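Local coordinates for protein inactive glucansucrase (Lactobacillus reuteri, PDB 5JBD) that belongs to glycosyl hydrolase family 70, is built around a TIM-type barrel and binds a calcium ion, at residues 170-175 with 847-852; 343-348 with 367-372; 374-379 with 456-461. One frame throughout, in Å; residues are numbered along the deposited sequence.

Contact 1. Residues 170-175 with 847-852; sequences SSELSL and QNIGIG
The CA atoms of Ser171 and Gly850 lie 5.6 Å apart, as do those of Glu172 and Ile851, where a short 3-10 turn lies beside an irregular segment; from there the side chains of Ser171 and Glu172 do the reaching. What receives Glu172 is a backbone nest, in which consecutive N-H groups hold an anionic oxygen pair: Asn848 sits in the left-handed region and Ile849 in the right-handed one, which turns the N-H groups of Asn848, Ile849 and Gly850 inward together. Glu172 is extended beyond CG, and its two carboxylate oxygens divide these donors. OE1 takes Asn848 N at 2.8 Å on its syn side, close to the carboxylate plane. OE2 accepts two bonds on one face of that plane, from Ile849 N at 2.9 Å and, much straighter, from Gly850 N, also at 2.9 Å (N-H...O angle 174°). Tyr786 OH, from strand 784-791, is a further partner of OE2, so this buried carboxylate is well supplied with donors. The CG1 of Ile849 lies 3.5 Å from the same OE2, adding a nonpolar neighbour.

One residue earlier, Ser171 OG stands between its own backbone N and carbonyl carbon (chi1 61°), directed at segment 847-852. It also bonds to Pro165 O. The join thus pins the loop after helix 151-162 to the chain leaving sheet strand 841-845, with Ile851 CG2 lying 3.7 Å from Ser171 CB and Ile851 N pointing almost straight, at 173°, to Ser171 OG 3.1 Å away.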
loop_
_atom_site.group_PDB
_atom_site.type_symbol
_atom_site.label_atom_id
_atom_site.label_comp_id
_atom_site.label_asym_id
_atom_site.label_seq_id
_atom_site.Cartn_x
_atom_site.Cartn_y
_atom_site.Cartn_z
ATOM N N SER A 170 13.416 2.439 21.008
ATOM C CA SER A 170 13.057 1.299 21.870
ATOM C C SER A 170 11.944 1.587 22.894
ATOM O O SER A 170 11.134 0.707 23.180
ATOM C CB SER A 170 14.286 0.703 22.571
ATOM O OG SER A 170 14.828 1.593 23.518
ATOM N N SER A 171 11.871 2.808 23.423
ATOM C CA SER A 171 10.802 3.160 24.382
ATOM C C SER A 171 9.384 3.181 23.774
ATOM O O SER A 171 8.414 3.227 24.510
ATOM C CB SER A 171 11.065 4.519 25.055
ATOM O OG SER A 171 11.115 5.561 24.100
ATOM N N GLU A 172 9.272 3.177 22.445
ATOM C CA GLU A 172 7.963 3.117 21.786
ATOM C C GLU A 172 7.302 1.732 21.887
ATOM O O GLU A 172 6.095 1.611 21.675
ATOM C CB GLU A 172 8.092 3.551 20.331
ATOM C CG GLU A 172 8.561 5.000 20.195
ATOM C CD GLU A 172 8.665 5.464 18.749
ATOM O OE1 GLU A 172 8.654 4.609 17.830
ATOM O OE2 GLU A 172 8.769 6.697 18.533
ATOM N N LEU A 173 8.110 0.711 22.196
ATOM C CA LEU A 173 7.665 -0.661 22.492
ATOM C C LEU A 173 7.209 -1.425 21.247
ATOM O O LEU A 173 6.057 -1.826 21.135
ATOM C CB LEU A 173 6.592 -0.683 23.592
ATOM C CG LEU A 173 6.917 0.029 24.907
ATOM C CD1 LEU A 173 5.697 -0.012 25.818
ATOM C CD2 LEU A 173 8.118 -0.589 25.609
ATOM N N SER A 174 8.129 -1.605 20.303
ATOM C CA SER A 174 7.871 -2.417 19.116
ATOM C C SER A 174 7.706 -3.877 19.494
ATOM O O SER A 174 8.416 -4.386 20.349
ATOM C CB SER A 174 9.011 -2.300 18.102
ATOM O OG SER A 174 8.775 -3.144 16.980
ATOM N N LEU A 175 6.791 -4.555 18.815
ATOM C CA LEU A 175 6.665 -6.004 18.949
ATOM C C LEU A 175 7.924 -6.750 18.440
ATOM O O LEU A 175 8.179 -7.875 18.856
ATOM C CB LEU A 175 5.390 -6.497 18.247
ATOM C CG LEU A 175 4.062 -5.895 18.733
ATOM C CD1 LEU A 175 2.921 -6.279 17.794
ATOM C CD2 LEU A 175 3.740 -6.353 20.139
ATOM N N GLN A 847 6.992 5.822 15.060
ATOM C CA GLN A 847 7.842 6.619 14.171
ATOM C C GLN A 847 9.339 6.568 14.491
ATOM O O GLN A 847 10.132 7.256 13.838
ATOM C CB GLN A 847 7.336 8.068 14.138
ATOM C CG GLN A 847 5.953 8.192 13.513
ATOM C CD GLN A 847 5.555 9.626 13.219
ATOM O OE1 GLN A 847 6.244 10.568 13.610
ATOM N NE2 GLN A 847 4.412 9.806 12.558
ATOM N N ASN A 848 9.715 5.758 15.482
ATOM C CA ASN A 848 11.115 5.544 15.871
ATOM C C ASN A 848 11.817 6.818 16.405
ATOM O O ASN A 848 12.995 7.022 16.145
ATOM C CB ASN A 848 11.937 4.944 14.706
ATOM C CG ASN A 848 11.394 3.612 14.212
ATOM O OD1 ASN A 848 11.204 3.420 13.016
ATOM N ND2 ASN A 848 11.152 2.690 15.123
ATOM N N ILE A 849 11.090 7.638 17.164
ATOM C CA ILE A 849 11.664 8.852 17.790
ATOM C C ILE A 849 11.804 8.800 19.315
ATOM O O ILE A 849 12.669 9.488 19.883
ATOM C CB ILE A 849 10.891 10.127 17.386
ATOM C CG1 ILE A 849 9.425 10.067 17.829
ATOM C CG2 ILE A 849 10.990 10.338 15.877
ATOM C CD1 ILE A 849 8.642 11.320 17.527
ATOM N N GLY A 850 10.946 8.029 19.973
ATOM C CA GLY A 850 10.970 7.855 21.420
ATOM C C GLY A 850 9.759 8.477 22.083
ATOM O O GLY A 850 9.237 9.489 21.609
ATOM N N ILE A 851 9.335 7.878 23.193
ATOM C CA ILE A 851 8.141 8.310 23.922
ATOM C C ILE A 851 8.464 9.325 25.026
ATOM O O ILE A 851 7.550 9.956 25.557
ATOM C CB ILE A 851 7.367 7.075 24.483
ATOM C CG1 ILE A 851 5.883 7.381 24.736
ATOM C CG2 ILE A 851 7.988 6.538 25.774
ATOM C CD1 ILE A 851 5.120 7.911 23.546
ATOM N N GLY A 852 9.755 9.468 25.364
ATOM C CA GLY A 852 10.216 10.368 26.431
ATOM C C GLY A 852 10.916 11.636 25.981
ATOM O O GLY A 852 11.638 12.240 26.776
#

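Contact 2. Residues 343-348 with 367-372; sequences SGEFYT and TNSIVN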
loop_
_atom_site.group_PDB
_atom_site.type_symbol
_atom_site.label_atom_id
_atom_site.label_comp_id
_atom_site.label_asym_id
_atom_site.label_seq_id
_atom_site.Cartn_x
_atom_site.Cartn_y
_atom_site.Cartn_z
ATOM N N SER A 343 -9.996 -12.740 -3.513
ATOM C CA SER A 343 -8.720 -13.237 -3.012
ATOM C C SER A 343 -8.730 -14.754 -2.815
ATOM O O SER A 343 -7.683 -15.400 -2.928
ATOM C CB SER A 343 -8.313 -12.513 -1.714
ATOM O OG SER A 343 -9.156 -12.813 -0.626
ATOM N N GLY A 344 -9.909 -15.314 -2.501
ATOM C CA GLY A 344 -10.088 -16.746 -2.388
ATOM C C GLY A 344 -9.567 -17.512 -3.589
ATOM O O GLY A 344 -8.906 -18.528 -3.427
ATOM N N GLU A 345 -9.843 -16.988 -4.788
ATOM C CA GLU A 345 -9.380 -17.608 -6.025
ATOM C C GLU A 345 -7.860 -17.623 -6.114
ATOM O O GLU A 345 -7.278 -18.612 -6.565
ATOM C CB GLU A 345 -9.985 -16.910 -7.260
ATOM C CG GLU A 345 -9.487 -17.392 -8.622
ATOM C CD GLU A 345 -9.976 -18.795 -9.007
ATOM O OE1 GLU A 345 -10.909 -19.309 -8.366
ATOM O OE2 GLU A 345 -9.409 -19.401 -9.950
ATOM N N PHE A 346 -7.230 -16.523 -5.702
ATOM C CA PHE A 346 -5.764 -16.460 -5.671
ATOM C C PHE A 346 -5.141 -17.531 -4.765
ATOM O O PHE A 346 -4.232 -18.251 -5.189
ATOM C CB PHE A 346 -5.284 -15.061 -5.247
ATOM C CG PHE A 346 -3.846 -15.029 -4.815
ATOM C CD1 PHE A 346 -2.827 -15.042 -5.758
ATOM C CD2 PHE A 346 -3.514 -15.020 -3.465
ATOM C CE1 PHE A 346 -1.489 -15.023 -5.359
ATOM C CE2 PHE A 346 -2.184 -15.011 -3.061
ATOM C CZ PHE A 346 -1.178 -15.024 -4.005
ATOM N N TYR A 347 -5.644 -17.645 -3.533
ATOM C CA TYR A 347 -5.129 -18.649 -2.607
ATOM C C TYR A 347 -5.386 -20.068 -3.124
ATOM O O TYR A 347 -4.526 -20.929 -3.002
ATOM C CB TYR A 347 -5.650 -18.451 -1.180
ATOM C CG TYR A 347 -5.091 -17.189 -0.561
ATOM C CD1 TYR A 347 -3.725 -17.077 -0.253
ATOM C CD2 TYR A 347 -5.907 -16.070 -0.346
ATOM C CE1 TYR A 347 -3.200 -15.896 0.274
ATOM C CE2 TYR A 347 -5.395 -14.893 0.182
ATOM C CZ TYR A 347 -4.042 -14.809 0.489
ATOM O OH TYR A 347 -3.556 -13.635 1.008
ATOM N N THR A 348 -6.538 -20.286 -3.749
ATOM C CA THR A 348 -6.847 -21.585 -4.337
ATOM C C THR A 348 -5.877 -21.937 -5.471
ATOM O O THR A 348 -5.327 -23.049 -5.512
ATOM C CB THR A 348 -8.311 -21.629 -4.816
ATOM O OG1 THR A 348 -9.176 -21.538 -3.671
ATOM C CG2 THR A 348 -8.614 -22.917 -5.565
ATOM N N THR A 367 -14.761 -25.037 -6.668
ATOM C CA THR A 367 -15.588 -24.613 -5.538
ATOM C C THR A 367 -15.039 -23.462 -4.672
ATOM O O THR A 367 -15.820 -22.755 -4.037
ATOM C CB THR A 367 -15.799 -25.800 -4.590
ATOM O OG1 THR A 367 -14.527 -26.294 -4.168
ATOM C CG2 THR A 367 -16.541 -26.930 -5.293
ATOM N N ASN A 368 -13.713 -23.283 -4.623
ATOM C CA ASN A 368 -13.095 -22.412 -3.598
ATOM C C ASN A 368 -12.758 -21.031 -4.172
ATOM O O ASN A 368 -11.596 -20.652 -4.356
ATOM C CB ASN A 368 -11.914 -23.127 -2.931
ATOM C CG ASN A 368 -12.352 -24.373 -2.151
ATOM O OD1 ASN A 368 -13.537 -24.721 -2.105
ATOM N ND2 ASN A 368 -11.398 -25.037 -1.521
ATOM N N SER A 369 -13.839 -20.319 -4.474
ATOM C CA SER A 369 -13.840 -18.972 -5.029
ATOM C C SER A 369 -15.151 -18.337 -4.618
ATOM O O SER A 369 -16.073 -19.045 -4.203
ATOM C CB SER A 369 -13.721 -19.042 -6.550
ATOM O OG SER A 369 -14.163 -17.884 -7.198
ATOM N N ILE A 370 -15.263 -17.017 -4.740
ATOM C CA ILE A 370 -16.565 -16.346 -4.547
ATOM C C ILE A 370 -17.633 -16.840 -5.562
ATOM O O ILE A 370 -18.819 -16.705 -5.300
ATOM C CB ILE A 370 -16.430 -14.794 -4.560
ATOM C CG1 ILE A 370 -17.598 -14.125 -3.815
ATOM C CG2 ILE A 370 -16.258 -14.243 -5.982
ATOM C CD1 ILE A 370 -17.577 -14.343 -2.317
ATOM N N VAL A 371 -17.208 -17.412 -6.697
ATOM C CA VAL A 371 -18.105 -18.079 -7.653
ATOM C C VAL A 371 -17.819 -19.594 -7.778
ATOM O O VAL A 371 -16.684 -20.009 -8.063
ATOM C CB VAL A 371 -17.964 -17.459 -9.062
ATOM C CG1 VAL A 371 -19.089 -17.930 -9.980
ATOM C CG2 VAL A 371 -17.928 -15.923 -8.975
ATOM N N ASN A 372 -18.865 -20.410 -7.587
ATOM C CA ASN A 372 -18.807 -21.848 -7.867
ATOM C C ASN A 372 -18.951 -22.028 -9.369
ATOM O O ASN A 372 -19.898 -21.513 -9.952
ATOM C CB ASN A 372 -19.921 -22.585 -7.122
ATOM C CG ASN A 372 -19.914 -24.081 -7.390
ATOM O OD1 ASN A 372 -20.155 -24.520 -8.512
ATOM N ND2 ASN A 372 -19.644 -24.861 -6.372
HETATM O O HOH W 1 -8.953 -23.332 -1.860
#
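Thr348 of helix 343-354 and Asn368, the first residue beyond helix 364-367, meet with their side chains at about a right angle. Starting from Thr348 CB, the carbonyl O of Asn368 is already close, at 3.5 Å. The methyl CG2 borders the same oxygen from a little farther away. At the hydroxyl tip the contact becomes polar. OG1 is anti to the carbonyl carbon and beside the backbone N (chi1 -66°), a position that leaves it 2.7 Å from Asn368 O and 3.0 Å from Gly344 O, one helical turn back. Its single proton can serve just one of these carbonyls at a time. A water uses the hydroxyl as acceptor, donating to Thr348 OG1 across 2.6 Å and accepting from Asn368 ND2, so the two residues are joined a second time, now through the side-chain amide. The opposite branch of that amide is held by its neighbour in sequence, where Thr367 OG1 donates to Asn368 OD1 from well above the carbonyl plane.

A turn nearer the start of the helix, Glu345 is bent at chi2, and its OE1 lies 3.4 Å from Ser369 CB. The hydroxyl of Ser369 looks to other partners: Val371 N donates to OG at 3.1 Å, with Asp342 and Arg373 also bonded to it. Two small turns shape segment 367-372, an inverse gamma turn centred on Asn368 and an ST turn begun by Ser369. They lie in the connection between helix 364-367 and strand 375-376. Helix 343-354 itself follows barrel strand 340-341 and belongs to the beta-alpha-beta crossover leading to the neighbouring parallel strand 385-388 of the TIM barrel.

Contact 3. Residues 374-379 with 456-461; sequences QNDTTE and NKDTVP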
loop_
_atom_site.group_PDB
_atom_site.type_symbol
_atom_site.label_atom_id
_atom_site.label_comp_id
_atom_site.label_asym_id
_atom_site.label_seq_id
_atom_site.Cartn_x
_atom_site.Cartn_y
_atom_site.Cartn_z
ATOM N N GLN A 374 -18.831 -25.106 -11.155
ATOM C CA GLN A 374 -19.177 -26.464 -11.581
ATOM C C GLN A 374 -19.998 -26.417 -12.864
ATOM O O GLN A 374 -19.686 -27.100 -13.824
ATOM C CB GLN A 374 -19.949 -27.215 -10.493
ATOM C CG GLN A 374 -20.147 -28.699 -10.798
ATOM C CD GLN A 374 -18.957 -29.525 -10.408
ATOM O OE1 GLN A 374 -18.565 -29.531 -9.241
ATOM N NE2 GLN A 374 -18.388 -30.264 -11.371
ATOM N N ASN A 375 -21.053 -25.611 -12.860
ATOM C CA ASN A 375 -21.916 -25.473 -14.020
ATOM C C ASN A 375 -22.604 -24.106 -13.935
ATOM O O ASN A 375 -23.756 -23.973 -13.502
ATOM C CB ASN A 375 -22.912 -26.637 -14.085
ATOM C CG ASN A 375 -23.529 -26.813 -15.462
ATOM O OD1 ASN A 375 -22.879 -26.629 -16.494
ATOM N ND2 ASN A 375 -24.794 -27.210 -15.478
ATOM N N ASP A 376 -21.845 -23.091 -14.339
ATOM C CA ASP A 376 -22.236 -21.684 -14.202
ATOM C C ASP A 376 -22.882 -21.271 -15.515
ATOM O O ASP A 376 -22.171 -20.996 -16.489
ATOM C CB ASP A 376 -20.992 -20.850 -13.882
ATOM C CG ASP A 376 -21.274 -19.364 -13.700
ATOM O OD1 ASP A 376 -22.419 -18.884 -13.952
ATOM O OD2 ASP A 376 -20.294 -18.646 -13.321
ATOM N N THR A 377 -24.224 -21.247 -15.525
ATOM C CA THR A 377 -25.002 -21.073 -16.760
ATOM C C THR A 377 -26.068 -19.975 -16.678
ATOM O O THR A 377 -27.022 -19.982 -17.458
ATOM C CB THR A 377 -25.687 -22.402 -17.172
ATOM O OG1 THR A 377 -26.654 -22.771 -16.181
ATOM C CG2 THR A 377 -24.665 -23.508 -17.339
ATOM N N THR A 378 -25.900 -19.049 -15.734
ATOM C CA THR A 378 -26.787 -17.919 -15.535
ATOM C C THR A 378 -25.947 -16.643 -15.548
ATOM O O THR A 378 -24.717 -16.701 -15.520
ATOM C CB THR A 378 -27.513 -18.019 -14.181
ATOM O OG1 THR A 378 -26.545 -18.188 -13.137
ATOM C CG2 THR A 378 -28.507 -19.196 -14.168
ATOM N N GLU A 379 -26.625 -15.499 -15.598
ATOM C CA GLU A 379 -25.970 -14.183 -15.546
ATOM C C GLU A 379 -26.658 -13.275 -14.534
ATOM O O GLU A 379 -27.783 -13.540 -14.121
ATOM C CB GLU A 379 -25.922 -13.554 -16.942
ATOM C CG GLU A 379 -24.819 -14.151 -17.819
ATOM C CD GLU A 379 -24.899 -13.684 -19.253
ATOM O OE1 GLU A 379 -24.757 -12.459 -19.520
ATOM O OE2 GLU A 379 -25.093 -14.554 -20.123
ATOM N N ASN A 456 -12.091 -18.250 -16.829
ATOM C CA ASN A 456 -13.184 -18.230 -15.841
ATOM C C ASN A 456 -14.311 -17.239 -16.198
ATOM O O ASN A 456 -14.047 -16.102 -16.597
ATOM C CB ASN A 456 -12.646 -17.899 -14.434
ATOM C CG ASN A 456 -12.193 -19.129 -13.655
ATOM O OD1 ASN A 456 -12.399 -20.282 -14.056
ATOM N ND2 ASN A 456 -11.612 -18.880 -12.494
ATOM N N LYS A 457 -15.562 -17.683 -16.020
ATOM C CA LYS A 457 -16.749 -16.840 -16.165
ATOM C C LYS A 457 -16.970 -16.054 -14.868
ATOM O O LYS A 457 -16.494 -16.459 -13.799
ATOM C CB LYS A 457 -17.972 -17.754 -16.409
ATOM C CG LYS A 457 -19.272 -17.061 -16.777
ATOM C CD LYS A 457 -20.354 -18.095 -17.095
ATOM C CE LYS A 457 -21.673 -17.454 -17.504
ATOM N NZ LYS A 457 -22.200 -16.580 -16.435
ATOM N N ASP A 458 -17.772 -14.994 -14.945
ATOM C CA ASP A 458 -18.151 -14.218 -13.777
ATOM C C ASP A 458 -16.932 -13.690 -13.010
ATOM O O ASP A 458 -16.781 -13.913 -11.800
ATOM C CB ASP A 458 -19.130 -14.997 -12.883
ATOM C CG ASP A 458 -20.532 -15.066 -13.487
ATOM O OD1 ASP A 458 -21.101 -14.005 -13.803
ATOM O OD2 ASP A 458 -21.048 -16.186 -13.650
ATOM N N THR A 459 -16.060 -13.021 -13.754
ATOM C CA THR A 459 -14.962 -12.264 -13.182
ATOM C C THR A 459 -14.352 -11.288 -14.181
ATOM O O THR A 459 -14.445 -11.486 -15.387
ATOM C CB THR A 459 -13.828 -13.203 -12.627
ATOM O OG1 THR A 459 -12.928 -12.443 -11.810
ATOM C CG2 THR A 459 -13.061 -13.869 -13.742
ATOM N N VAL A 460 -13.719 -10.231 -13.664
ATOM C CA VAL A 460 -12.796 -9.425 -14.449
ATOM C C VAL A 460 -11.381 -9.841 -14.027
ATOM O O VAL A 460 -10.932 -9.485 -12.942
ATOM C CB VAL A 460 -13.010 -7.905 -14.245
ATOM C CG1 VAL A 460 -12.026 -7.110 -15.103
ATOM C CG2 VAL A 460 -14.452 -7.526 -14.564
ATOM N N PRO A 461 -10.682 -10.624 -14.870
ATOM C CA PRO A 461 -9.328 -11.029 -14.506
ATOM C C PRO A 461 -8.342 -9.873 -14.599
ATOM O O PRO A 461 -8.508 -8.991 -15.463
ATOM C CB PRO A 461 -8.996 -12.078 -15.548
ATOM C CG PRO A 461 -9.728 -11.627 -16.764
ATOM C CD PRO A 461 -11.029 -11.078 -16.232
#
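Lys457 reaches across to Asp376 and Thr378, and its ammonium group carries the polar bonds of the contact. The shortest of its bonds goes to the carbonyl O of Thr378, 2.7 Å from NZ, approached at a C=O...N angle of 158° with the nitrogen tilted somewhat from the carbonyl plane. The salt bridge from NZ to Asp376 OD1 is weak, at 3.4 Å. A shorter one, between neighbours in sequence, joins Lys457 NZ to Asp458 OD2 at 3.0 Å, the nitrogen standing above that carboxylate plane. The turn at chi4 (-59°) places NZ among these three oxygens after an otherwise extended chain.

Carboxylate against carboxylate is the second kind of approach. The groups of Asp376 and Asp458 are nearly coplanar, their planes 15° apart, and OD2 of Asp376 is 2.6 Å from OD2 of Asp458. Such closeness is consistent with one proton shared between the two acids, and the nearby ammonium probably helps to offset the remaining negative charge. Asp458 OD1 turns to another partner, Ser643 OG.

The two segments belong to different parts of the fold. Strand 375-376 pairs antiparallel with strand 501-505 in the large antiparallel sheet, whereas Lys457 and Asp458 lead into strand 460-464 of the parallel TIM barrel; the salt-bridge network spans the boundary between them.

Van der Waals contact comes from the lysine stem: Lys457 CD lies 3.5 Å from Asp376 O and Lys457 CE 3.7 Å from Thr378 O, the carbonyl that NZ grips. Glu379, whose OE1 is bonded to Ala645 N, approaches the lysine at about a right angle and brings its CG to 3.8 Å from Lys457 NZ.

In the fold
Followed from the N terminus, the chain opens contact 1 at 170-175 and closes it only at 847-852, with 671 residues between. Contacts 2 and 3 both fall within that span and follow one another: 343-348 is closed by 367-372 after a short helical excursion, then 374-379 opens a longer loop that ends at 456-461. Contact 1 lies beside the six-stranded antiparallel sheet; contact 2 belongs to a barrel crossover, and contact 3 joins the barrel to another antiparallel sheet. The centres of contacts 2 and 3 are about 12 Å apart, and Val371 packs on Asp376 and Asp458. Contact 1 stands apart, its centre about 50 Å from that of contact 3.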